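Local structure of glycerol dehydratase (Clostridium butyricum, 1R9D) at residues L618-E623 and P637-S642; Y497-M502 and R622-Y627; F451-I456 and A493-F498. The protein dehydrates glycerol without coenzyme B12, and is probably a glycyl radical lyase related to pyruvate formate lyase. All coordinates share one frame; numbering follows the deposited sequence.

Contact 1 (L618-E623 and P637-S642); sequences LVYCRE and PGLYPS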
loop_
_atom_site.group_PDB
_atom_site.type_symbol
_atom_site.label_atom_id
_atom_site.label_comp_id
_atom_site.label_asym_id
_atom_site.label_seq_id
_atom_site.Cartn_x
_atom_site.Cartn_y
_atom_site.Cartn_z
ATOM N N LEU A 618 33.668 -12.918 -11.362
ATOM C CA LEU A 618 32.599 -13.907 -11.430
ATOM C C LEU A 618 32.020 -14.244 -10.069
ATOM O O LEU A 618 30.841 -14.574 -9.964
ATOM C CB LEU A 618 33.094 -15.188 -12.112
ATOM C CG LEU A 618 33.007 -15.170 -13.641
ATOM C CD1 LEU A 618 33.784 -16.356 -14.234
ATOM C CD2 LEU A 618 31.538 -15.223 -14.058
ATOM N N VAL A 619 32.839 -14.181 -9.022
ATOM C CA VAL A 619 32.345 -14.472 -7.681
ATOM C C VAL A 619 31.268 -13.437 -7.343
ATOM O O VAL A 619 30.217 -13.772 -6.796
ATOM C CB VAL A 619 33.480 -14.409 -6.642
ATOM C CG1 VAL A 619 32.916 -14.531 -5.231
ATOM C CG2 VAL A 619 34.475 -15.544 -6.913
ATOM N N TYR A 620 31.540 -12.178 -7.673
ATOM C CA TYR A 620 30.575 -11.106 -7.438
ATOM C C TYR A 620 29.328 -11.340 -8.301
ATOM O O TYR A 620 28.198 -11.318 -7.811
ATOM C CB TYR A 620 31.193 -9.758 -7.813
ATOM C CG TYR A 620 30.189 -8.627 -7.864
ATOM C CD1 TYR A 620 29.654 -8.091 -6.692
ATOM C CD2 TYR A 620 29.751 -8.120 -9.084
ATOM C CE1 TYR A 620 28.704 -7.075 -6.732
ATOM C CE2 TYR A 620 28.792 -7.097 -9.138
ATOM C CZ TYR A 620 28.277 -6.582 -7.955
ATOM O OH TYR A 620 27.343 -5.567 -7.990
ATOM N N CYS A 621 29.545 -11.576 -9.588
ATOM C CA CYS A 621 28.438 -11.779 -10.517
ATOM C C CYS A 621 27.518 -12.945 -10.145
ATOM O O CYS A 621 26.295 -12.828 -10.249
ATOM C CB CYS A 621 28.977 -11.953 -11.943
ATOM S SG CYS A 621 29.768 -10.449 -12.644
ATOM N N ARG A 622 28.094 -14.060 -9.705
ATOM C CA ARG A 622 27.288 -15.222 -9.329
ATOM C C ARG A 622 26.430 -14.948 -8.098
ATOM O O ARG A 622 25.333 -15.495 -7.971
ATOM C CB ARG A 622 28.175 -16.442 -9.066
ATOM C CG ARG A 622 28.955 -16.926 -10.277
ATOM C CD ARG A 622 29.829 -18.114 -9.903
ATOM N NE ARG A 622 30.753 -18.491 -10.969
ATOM C CZ ARG A 622 32.073 -18.535 -10.823
ATOM N NH1 ARG A 622 32.627 -18.225 -9.655
ATOM N NH2 ARG A 622 32.843 -18.894 -11.843
ATOM N N GLU A 623 26.924 -14.115 -7.189
ATOM C CA GLU A 623 26.149 -13.782 -6.004
ATOM C C GLU A 623 24.956 -12.912 -6.400
ATOM O O GLU A 623 23.831 -13.171 -5.983
ATOM C CB GLU A 623 27.002 -13.033 -4.971
ATOM C CG GLU A 623 28.076 -13.866 -4.273
ATOM C CD GLU A 623 27.536 -15.133 -3.634
ATOM O OE1 GLU A 623 26.466 -15.079 -2.986
ATOM O OE2 GLU A 623 28.193 -16.190 -3.768
ATOM N N PRO A 637 24.214 -8.326 -12.658
ATOM C CA PRO A 637 25.389 -7.504 -12.362
ATOM C C PRO A 637 25.969 -6.686 -13.506
ATOM O O PRO A 637 25.843 -7.036 -14.674
ATOM C CB PRO A 637 26.386 -8.530 -11.839
ATOM C CG PRO A 637 26.092 -9.723 -12.723
ATOM C CD PRO A 637 24.572 -9.759 -12.726
ATOM N N GLY A 638 26.604 -5.579 -13.141
ATOM C CA GLY A 638 27.265 -4.728 -14.109
ATOM C C GLY A 638 28.650 -4.459 -13.540
ATOM O O GLY A 638 28.889 -4.739 -12.364
ATOM N N LEU A 639 29.554 -3.933 -14.364
ATOM C CA LEU A 639 30.913 -3.614 -13.934
ATOM C C LEU A 639 31.331 -2.264 -14.522
ATOM O O LEU A 639 32.058 -2.210 -15.509
ATOM C CB LEU A 639 31.888 -4.716 -14.391
ATOM C CG LEU A 639 31.652 -6.138 -13.859
ATOM C CD1 LEU A 639 32.503 -7.115 -14.648
ATOM C CD2 LEU A 639 31.977 -6.216 -12.367
ATOM N N TYR A 640 30.833 -1.178 -13.929
ATOM C CA TYR A 640 31.167 0.182 -14.368
ATOM C C TYR A 640 31.223 1.062 -13.118
ATOM O O TYR A 640 30.600 0.740 -12.105
ATOM C CB TYR A 640 30.168 0.691 -15.416
ATOM C CG TYR A 640 28.744 0.912 -14.957
ATOM C CD1 TYR A 640 28.382 2.074 -14.279
ATOM C CD2 TYR A 640 27.744 -0.009 -15.268
ATOM C CE1 TYR A 640 27.051 2.320 -13.925
ATOM C CE2 TYR A 640 26.414 0.223 -14.921
ATOM C CZ TYR A 640 26.074 1.385 -14.253
ATOM O OH TYR A 640 24.756 1.614 -13.924
ATOM N N PRO A 641 31.941 2.198 -13.176
ATOM C CA PRO A 641 31.998 2.981 -11.944
ATOM C C PRO A 641 31.560 4.438 -11.906
ATOM O O PRO A 641 31.604 5.043 -10.835
ATOM C CB PRO A 641 33.473 2.907 -11.619
ATOM C CG PRO A 641 34.062 3.226 -12.999
ATOM C CD PRO A 641 33.128 2.485 -14.003
ATOM N N SER A 642 31.163 5.007 -13.035
ATOM C CA SER A 642 30.835 6.434 -13.057
ATOM C C SER A 642 32.142 7.078 -12.562
ATOM O O SER A 642 33.200 6.815 -13.134
ATOM C CB SER A 642 29.680 6.758 -12.110
ATOM O OG SER A 642 29.264 8.104 -12.294
#

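Contact 2 (Y497-M502 and R622-Y627); sequences YFVKHM and REVNKY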
loop_
_atom_site.group_PDB
_atom_site.type_symbol
_atom_site.label_atom_id
_atom_site.label_comp_id
_atom_site.label_asym_id
_atom_site.label_seq_id
_atom_site.Cartn_x
_atom_site.Cartn_y
_atom_site.Cartn_z
ATOM N N TYR A 497 27.985 -12.339 1.961
ATOM C CA TYR A 497 27.345 -11.573 3.019
ATOM C C TYR A 497 26.959 -10.160 2.596
ATOM O O TYR A 497 25.817 -9.738 2.778
ATOM C CB TYR A 497 28.262 -11.492 4.240
ATOM C CG TYR A 497 27.647 -10.749 5.411
ATOM C CD1 TYR A 497 26.708 -11.370 6.231
ATOM C CD2 TYR A 497 27.973 -9.418 5.673
ATOM C CE1 TYR A 497 26.104 -10.689 7.286
ATOM C CE2 TYR A 497 27.370 -8.722 6.730
ATOM C CZ TYR A 497 26.437 -9.369 7.528
ATOM O OH TYR A 497 25.821 -8.700 8.565
ATOM N N PHE A 498 27.907 -9.423 2.030
ATOM C CA PHE A 498 27.616 -8.054 1.629
ATOM C C PHE A 498 26.738 -7.918 0.392
ATOM O O PHE A 498 25.962 -6.968 0.294
ATOM C CB PHE A 498 28.923 -7.274 1.481
ATOM C CG PHE A 498 29.605 -7.014 2.793
ATOM C CD1 PHE A 498 29.108 -6.054 3.671
ATOM C CD2 PHE A 498 30.697 -7.778 3.189
ATOM C CE1 PHE A 498 29.684 -5.859 4.929
ATOM C CE2 PHE A 498 31.283 -7.592 4.449
ATOM C CZ PHE A 498 30.774 -6.632 5.318
ATOM N N VAL A 499 26.837 -8.854 -0.548
ATOM C CA VAL A 499 25.984 -8.773 -1.728
ATOM C C VAL A 499 24.544 -9.021 -1.275
ATOM O O VAL A 499 23.615 -8.389 -1.764
ATOM C CB VAL A 499 26.375 -9.811 -2.805
ATOM C CG1 VAL A 499 25.331 -9.826 -3.915
ATOM C CG2 VAL A 499 27.732 -9.451 -3.396
ATOM N N LYS A 500 24.366 -9.930 -0.321
ATOM C CA LYS A 500 23.034 -10.229 0.188
ATOM C C LYS A 500 22.373 -8.967 0.749
ATOM O O LYS A 500 21.226 -8.658 0.426
ATOM C CB LYS A 500 23.097 -11.289 1.291
ATOM C CG LYS A 500 21.724 -11.726 1.781
ATOM C CD LYS A 500 21.687 -11.959 3.283
ATOM C CE LYS A 500 22.641 -13.051 3.722
ATOM N NZ LYS A 500 22.556 -13.275 5.197
ATOM N N HIS A 501 23.095 -8.229 1.585
ATOM C CA HIS A 501 22.515 -7.024 2.168
ATOM C C HIS A 501 22.334 -5.869 1.192
ATOM O O HIS A 501 21.427 -5.054 1.358
ATOM C CB HIS A 501 23.322 -6.610 3.400
ATOM C CG HIS A 501 23.112 -7.526 4.564
ATOM N ND1 HIS A 501 21.909 -7.607 5.234
ATOM C CD2 HIS A 501 23.913 -8.469 5.117
ATOM C CE1 HIS A 501 21.977 -8.563 6.145
ATOM N NE2 HIS A 501 23.182 -9.101 6.094
ATOM N N MET A 502 23.176 -5.804 0.165
ATOM C CA MET A 502 23.049 -4.757 -0.839
ATOM C C MET A 502 21.755 -4.999 -1.618
ATOM O O MET A 502 20.978 -4.074 -1.872
ATOM C CB MET A 502 24.240 -4.787 -1.805
ATOM C CG MET A 502 24.042 -3.942 -3.063
ATOM S SD MET A 502 25.447 -3.984 -4.194
ATOM C CE MET A 502 25.320 -5.664 -4.831
ATOM N N ARG A 622 28.094 -14.060 -9.705
ATOM C CA ARG A 622 27.288 -15.222 -9.329
ATOM C C ARG A 622 26.430 -14.948 -8.098
ATOM O O ARG A 622 25.333 -15.495 -7.971
ATOM C CB ARG A 622 28.175 -16.442 -9.066
ATOM C CG ARG A 622 28.955 -16.926 -10.277
ATOM C CD ARG A 622 29.829 -18.114 -9.903
ATOM N NE ARG A 622 30.753 -18.491 -10.969
ATOM C CZ ARG A 622 32.073 -18.535 -10.823
ATOM N NH1 ARG A 622 32.627 -18.225 -9.655
ATOM N NH2 ARG A 622 32.843 -18.894 -11.843
ATOM N N GLU A 623 26.924 -14.115 -7.189
ATOM C CA GLU A 623 26.149 -13.782 -6.004
ATOM C C GLU A 623 24.956 -12.912 -6.400
ATOM O O GLU A 623 23.831 -13.171 -5.983
ATOM C CB GLU A 623 27.002 -13.033 -4.971
ATOM C CG GLU A 623 28.076 -13.866 -4.273
ATOM C CD GLU A 623 27.536 -15.133 -3.634
ATOM O OE1 GLU A 623 26.466 -15.079 -2.986
ATOM O OE2 GLU A 623 28.193 -16.190 -3.768
ATOM N N VAL A 624 25.207 -11.885 -7.208
ATOM C CA VAL A 624 24.143 -10.981 -7.643
ATOM C C VAL A 624 22.994 -11.733 -8.326
ATOM O O VAL A 624 21.820 -11.442 -8.077
ATOM C CB VAL A 624 24.690 -9.897 -8.606
ATOM C CG1 VAL A 624 23.544 -9.051 -9.154
ATOM C CG2 VAL A 624 25.681 -9.001 -7.868
ATOM N N ASN A 625 23.333 -12.702 -9.176
ATOM C CA ASN A 625 22.325 -13.488 -9.894
ATOM C C ASN A 625 21.336 -14.245 -9.006
ATOM O O ASN A 625 20.271 -14.651 -9.469
ATOM C CB ASN A 625 22.997 -14.502 -10.831
ATOM C CG ASN A 625 23.410 -13.896 -12.155
ATOM O OD1 ASN A 625 23.108 -12.738 -12.451
ATOM N ND2 ASN A 625 24.103 -14.686 -12.969
ATOM N N LYS A 626 21.678 -14.438 -7.740
ATOM C CA LYS A 626 20.809 -15.174 -6.825
ATOM C C LYS A 626 19.535 -14.450 -6.410
ATOM O O LYS A 626 18.576 -15.090 -5.961
ATOM C CB LYS A 626 21.563 -15.520 -5.541
ATOM C CG LYS A 626 22.702 -16.502 -5.690
ATOM C CD LYS A 626 23.493 -16.555 -4.395
ATOM C CE LYS A 626 24.611 -17.586 -4.449
ATOM N NZ LYS A 626 25.335 -17.635 -3.142
ATOM N N TYR A 627 19.519 -13.130 -6.568
ATOM C CA TYR A 627 18.390 -12.320 -6.112
ATOM C C TYR A 627 17.309 -11.890 -7.097
ATOM O O TYR A 627 17.545 -11.797 -8.296
ATOM C CB TYR A 627 18.955 -11.087 -5.401
ATOM C CG TYR A 627 19.895 -11.475 -4.291
ATOM C CD1 TYR A 627 21.242 -11.752 -4.552
ATOM C CD2 TYR A 627 19.417 -11.689 -3.002
ATOM C CE1 TYR A 627 22.084 -12.248 -3.553
ATOM C CE2 TYR A 627 20.248 -12.185 -1.995
ATOM C CZ TYR A 627 21.577 -12.468 -2.280
ATOM O OH TYR A 627 22.373 -13.021 -1.303
#

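Contact 3 (F451-I456 and A493-F498); sequences FNLARI and AQMEYF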
loop_
_atom_site.group_PDB
_atom_site.type_symbol
_atom_site.label_atom_id
_atom_site.label_comp_id
_atom_site.label_asym_id
_atom_site.label_seq_id
_atom_site.Cartn_x
_atom_site.Cartn_y
_atom_site.Cartn_z
ATOM N N PHE A 451 29.262 -1.368 -5.679
ATOM C CA PHE A 451 29.837 -2.310 -4.718
ATOM C C PHE A 451 31.361 -2.308 -4.846
ATOM O O PHE A 451 31.891 -2.485 -5.937
ATOM C CB PHE A 451 29.280 -3.704 -5.023
ATOM C CG PHE A 451 29.632 -4.747 -4.008
ATOM C CD1 PHE A 451 28.756 -5.050 -2.970
ATOM C CD2 PHE A 451 30.823 -5.462 -4.115
ATOM C CE1 PHE A 451 29.053 -6.054 -2.053
ATOM C CE2 PHE A 451 31.134 -6.471 -3.201
ATOM C CZ PHE A 451 30.249 -6.770 -2.169
ATOM N N ASN A 452 32.054 -2.105 -3.730
ATOM C CA ASN A 452 33.519 -2.050 -3.723
ATOM C C ASN A 452 34.151 -3.437 -3.620
ATOM O O ASN A 452 34.259 -4.001 -2.534
ATOM C CB ASN A 452 34.000 -1.183 -2.552
ATOM C CG ASN A 452 35.482 -0.868 -2.630
ATOM O OD1 ASN A 452 36.269 -1.649 -3.170
ATOM N ND2 ASN A 452 35.874 0.279 -2.078
ATOM N N LEU A 453 34.575 -3.978 -4.758
ATOM C CA LEU A 453 35.197 -5.299 -4.793
ATOM C C LEU A 453 36.514 -5.345 -4.020
ATOM O O LEU A 453 36.845 -6.362 -3.407
ATOM C CB LEU A 453 35.446 -5.719 -6.239
ATOM C CG LEU A 453 34.231 -5.840 -7.160
ATOM C CD1 LEU A 453 34.725 -6.016 -8.593
ATOM C CD2 LEU A 453 33.350 -7.010 -6.728
ATOM N N ALA A 454 37.263 -4.245 -4.047
ATOM C CA ALA A 454 38.546 -4.184 -3.347
ATOM C C ALA A 454 38.394 -4.339 -1.833
ATOM O O ALA A 454 39.254 -4.921 -1.169
ATOM C CB ALA A 454 39.259 -2.872 -3.677
ATOM N N ARG A 455 37.303 -3.815 -1.283
ATOM C CA ARG A 455 37.059 -3.921 0.150
ATOM C C ARG A 455 36.852 -5.370 0.562
ATOM O O ARG A 455 37.164 -5.747 1.687
ATOM C CB ARG A 455 35.836 -3.088 0.540
ATOM C CG ARG A 455 36.102 -1.592 0.531
ATOM C CD ARG A 455 36.788 -1.167 1.822
ATOM N NE ARG A 455 35.851 -1.220 2.939
ATOM C CZ ARG A 455 36.203 -1.252 4.220
ATOM N NH1 ARG A 455 37.483 -1.237 4.559
ATOM N NH2 ARG A 455 35.271 -1.301 5.164
ATOM N N ILE A 456 36.314 -6.185 -0.345
ATOM C CA ILE A 456 36.088 -7.593 -0.037
ATOM C C ILE A 456 37.441 -8.299 0.116
ATOM O O ILE A 456 37.591 -9.202 0.941
ATOM C CB ILE A 456 35.239 -8.280 -1.145
ATOM C CG1 ILE A 456 33.863 -7.609 -1.235
ATOM C CG2 ILE A 456 35.068 -9.766 -0.838
ATOM C CD1 ILE A 456 33.052 -7.654 0.064
ATOM N N ALA A 493 32.901 -16.032 0.848
ATOM C CA ALA A 493 32.057 -15.881 2.032
ATOM C C ALA A 493 31.810 -14.410 2.364
ATOM O O ALA A 493 30.704 -14.035 2.775
ATOM C CB ALA A 493 32.689 -16.588 3.224
ATOM N N GLN A 494 32.838 -13.581 2.208
ATOM C CA GLN A 494 32.683 -12.150 2.468
ATOM C C GLN A 494 31.775 -11.551 1.390
ATOM O O GLN A 494 30.881 -10.759 1.684
ATOM C CB GLN A 494 34.037 -11.433 2.432
ATOM C CG GLN A 494 34.977 -11.748 3.591
ATOM C CD GLN A 494 34.429 -11.319 4.948
ATOM O OE1 GLN A 494 33.770 -10.283 5.073
ATOM N NE2 GLN A 494 34.720 -12.110 5.977
ATOM N N MET A 495 32.016 -11.938 0.141
ATOM C CA MET A 495 31.228 -11.447 -0.990
ATOM C C MET A 495 29.751 -11.773 -0.779
ATOM O O MET A 495 28.878 -10.919 -0.949
ATOM C CB MET A 495 31.711 -12.101 -2.290
ATOM C CG MET A 495 31.137 -11.498 -3.571
ATOM S SD MET A 495 31.850 -9.886 -3.978
ATOM C CE MET A 495 33.457 -10.375 -4.662
ATOM N N GLU A 496 29.481 -13.017 -0.400
ATOM C CA GLU A 496 28.118 -13.480 -0.174
ATOM C C GLU A 496 27.343 -12.649 0.840
ATOM O O GLU A 496 26.183 -12.292 0.609
ATOM C CB GLU A 496 28.145 -14.941 0.280
ATOM C CG GLU A 496 26.799 -15.497 0.711
ATOM C CD GLU A 496 26.900 -16.944 1.155
ATOM O OE1 GLU A 496 27.753 -17.243 2.026
ATOM O OE2 GLU A 496 26.129 -17.782 0.639
ATOM N N TYR A 497 27.985 -12.339 1.961
ATOM C CA TYR A 497 27.345 -11.573 3.019
ATOM C C TYR A 497 26.959 -10.160 2.596
ATOM O O TYR A 497 25.817 -9.738 2.778
ATOM C CB TYR A 497 28.262 -11.492 4.240
ATOM C CG TYR A 497 27.647 -10.749 5.411
ATOM C CD1 TYR A 497 26.708 -11.370 6.231
ATOM C CD2 TYR A 497 27.973 -9.418 5.673
ATOM C CE1 TYR A 497 26.104 -10.689 7.286
ATOM C CE2 TYR A 497 27.370 -8.722 6.730
ATOM C CZ TYR A 497 26.437 -9.369 7.528
ATOM O OH TYR A 497 25.821 -8.700 8.565
ATOM N N PHE A 498 27.907 -9.423 2.030
ATOM C CA PHE A 498 27.616 -8.054 1.629
ATOM C C PHE A 498 26.738 -7.918 0.392
ATOM O O PHE A 498 25.962 -6.968 0.294
ATOM C CB PHE A 498 28.923 -7.274 1.481
ATOM C CG PHE A 498 29.605 -7.014 2.793
ATOM C CD1 PHE A 498 29.108 -6.054 3.671
ATOM C CD2 PHE A 498 30.697 -7.778 3.189
ATOM C CE1 PHE A 498 29.684 -5.859 4.929
ATOM C CE2 PHE A 498 31.283 -7.592 4.449
ATOM C CZ PHE A 498 30.774 -6.632 5.318
#

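Contact 1 (L618-E623 and P637-S642)
Tyr620 and Cys621, neighbours on helix 607-624, both touch the ring of Pro637 in the loop that follows strand 634-635. The contact is apolar. Cys621 meets CG of the proline, with Pro637 CB close behind. Its CB lies 3.7 Å from Pro637 CG. With SG anti to the carbonyl carbon, beside the backbone N (chi1 -67°), the sulfur lies against the same ring atom, Cys621 SG being 3.7 Å from Pro637 CG. The two CA atoms, of Cys621 and Pro637, are the nearest pair across the segments at 5.6 Å.

Tyr620 uses one side of its ring. CE2 of Tyr620 approaches Pro637 CB to 3.9 Å, and the two side chains slide past each other in opposite directions. Farther along the loop, the end of the Leu639 side chain comes nearer the helix. Leu639 CD2 lies 4.4 Å from Tyr620 CD2, a looser contact. Gly638 O lies 4.0 Å from Tyr620 CE2, a packing distance. All three loop groups around the tyrosine stand oblique to its ring.

Hydrogen bonds tie both segments to other parts of the chain. Backbone hydrogen bonds join Pro637 to Asn697, Gly638 to Pro548 and Gly550, and Leu639 to Gly698 and Leu700. The hydroxyl of Tyr620 makes a weak hydrogen bond to Pro548 O.

Gly638 lies about 10 Å from a bound glycerol and does not touch it. This is buried helix-on-loop packing within the pyruvate formate lyase-like fold: helix 607-624 rests against the loop between strand 634-635 and helix 644-650.

Contact 2 (Y497-M502 and R622-Y627)
Val499 and Val624 mark the closest backbone approach, 6.6 Å between their CA atoms, where helix 484-516 meets the end of helix 607-624 and the type I beta turn from Val624 to Tyr627. Val499 points at the other segment and is the central apolar group. Its CG1 branch, anti to the backbone N (chi1 171°), lies 3.8 Å from Glu623 CB. The same methyl is 4.1 Å from Val624 CG2, and it also reaches CE1 of Tyr627.

The turn brings Tyr627 against the helix. Its OH lies against CA and CB of Lys500, 3.2 Å from Lys500 CB. The two side chains cross at a slant. Ile194 of the second subunit packs on both, so this edge of the contact borders the dimer partner.

Glu623 meets Val499 through CB. Its chain bends at chi2 (-53°), and OE1 takes part in a salt bridge, 2.8 Å between Lys626 NZ and Glu623 OE1. The ammonium comes from the syn side, 27° out of the carboxylate plane.

This is buried packing of a helix end on a helix: the C-terminal end of helix 607-624 and the type I turn after it rest on helix 484-516, next to the subunit interface.

Contact 3 (F451-I456 and A493-F498)
Phe451 and Met495 make the Met-aromatic contact between strand 449-452 and helix 484-516. Met495 SD is 3.6 Å from Phe451 CE2 and 4.6 Å from the centroid of the ring, 59° off the ring normal. The sulfur therefore approaches obliquely. The chain of Met495 is bent twice: chi2 (74°) places SD beside the Phe451 ring, and chi3 (77°) places CE by Leu453.

Apolar packing does the rest. CB of Phe498 meets the edge of the Phe451 ring near its plane, 3.7 Å from Phe451 CE1, and the two side chains cross at about a right angle. Beyond the sulfur, Met495 CE rests 4.0 Å from Leu453 CD2. Ile456, on helix 453-461, faces the long helix and splits its branches. CG2, anti to the backbone N, lies 3.8 Å from Gln494 CB. CD1 lies 3.9 Å from Phe498 CD2, the two side chains sliding past each other in opposite directions. CG1 packs against Met495 SD.

The polar groups serve their own segments or other parts of the protein. Asn452 is the N-cap of helix 453-461. Its OD1 accepts from Arg455 N at 3.1 Å, with the donor above the carbonyl plane. The Gln494 side chain meets Ile456 through CB, while its NE2 bonds Pro473 O and Thr475 OG1. Arg455 forms a salt bridge with Asp466.

The chemistry is that of a buried core: the strand-to-helix junction is joined to the long helix by van der Waals and sulfur-aromatic contacts, while the one capping bond lies within the junction.

How the contacts relate
From the N terminus, contact 3 comes first. It closes a loop of 36 residues between the junction of strand 449-452 with helix 453-461 and helix 484-516. Contact 2 begins where it ends, since both include Tyr497 and Phe498, and spans 119 residues to the end of helix 607-624. Contact 1 then starts on that helix, overlaps contact 2 at Arg622 and Glu623, and closes a loop of 13 residues. Contacts 3 and 1 are in series. Tyr620 of contact 1 reaches Phe451, Met495 and Met502, so the three contacts touch in one buried region. It ties helices 484-516 and 607-624 to the junction of strand 449-452 with helix 453-461 and to the loop after strand 634-635.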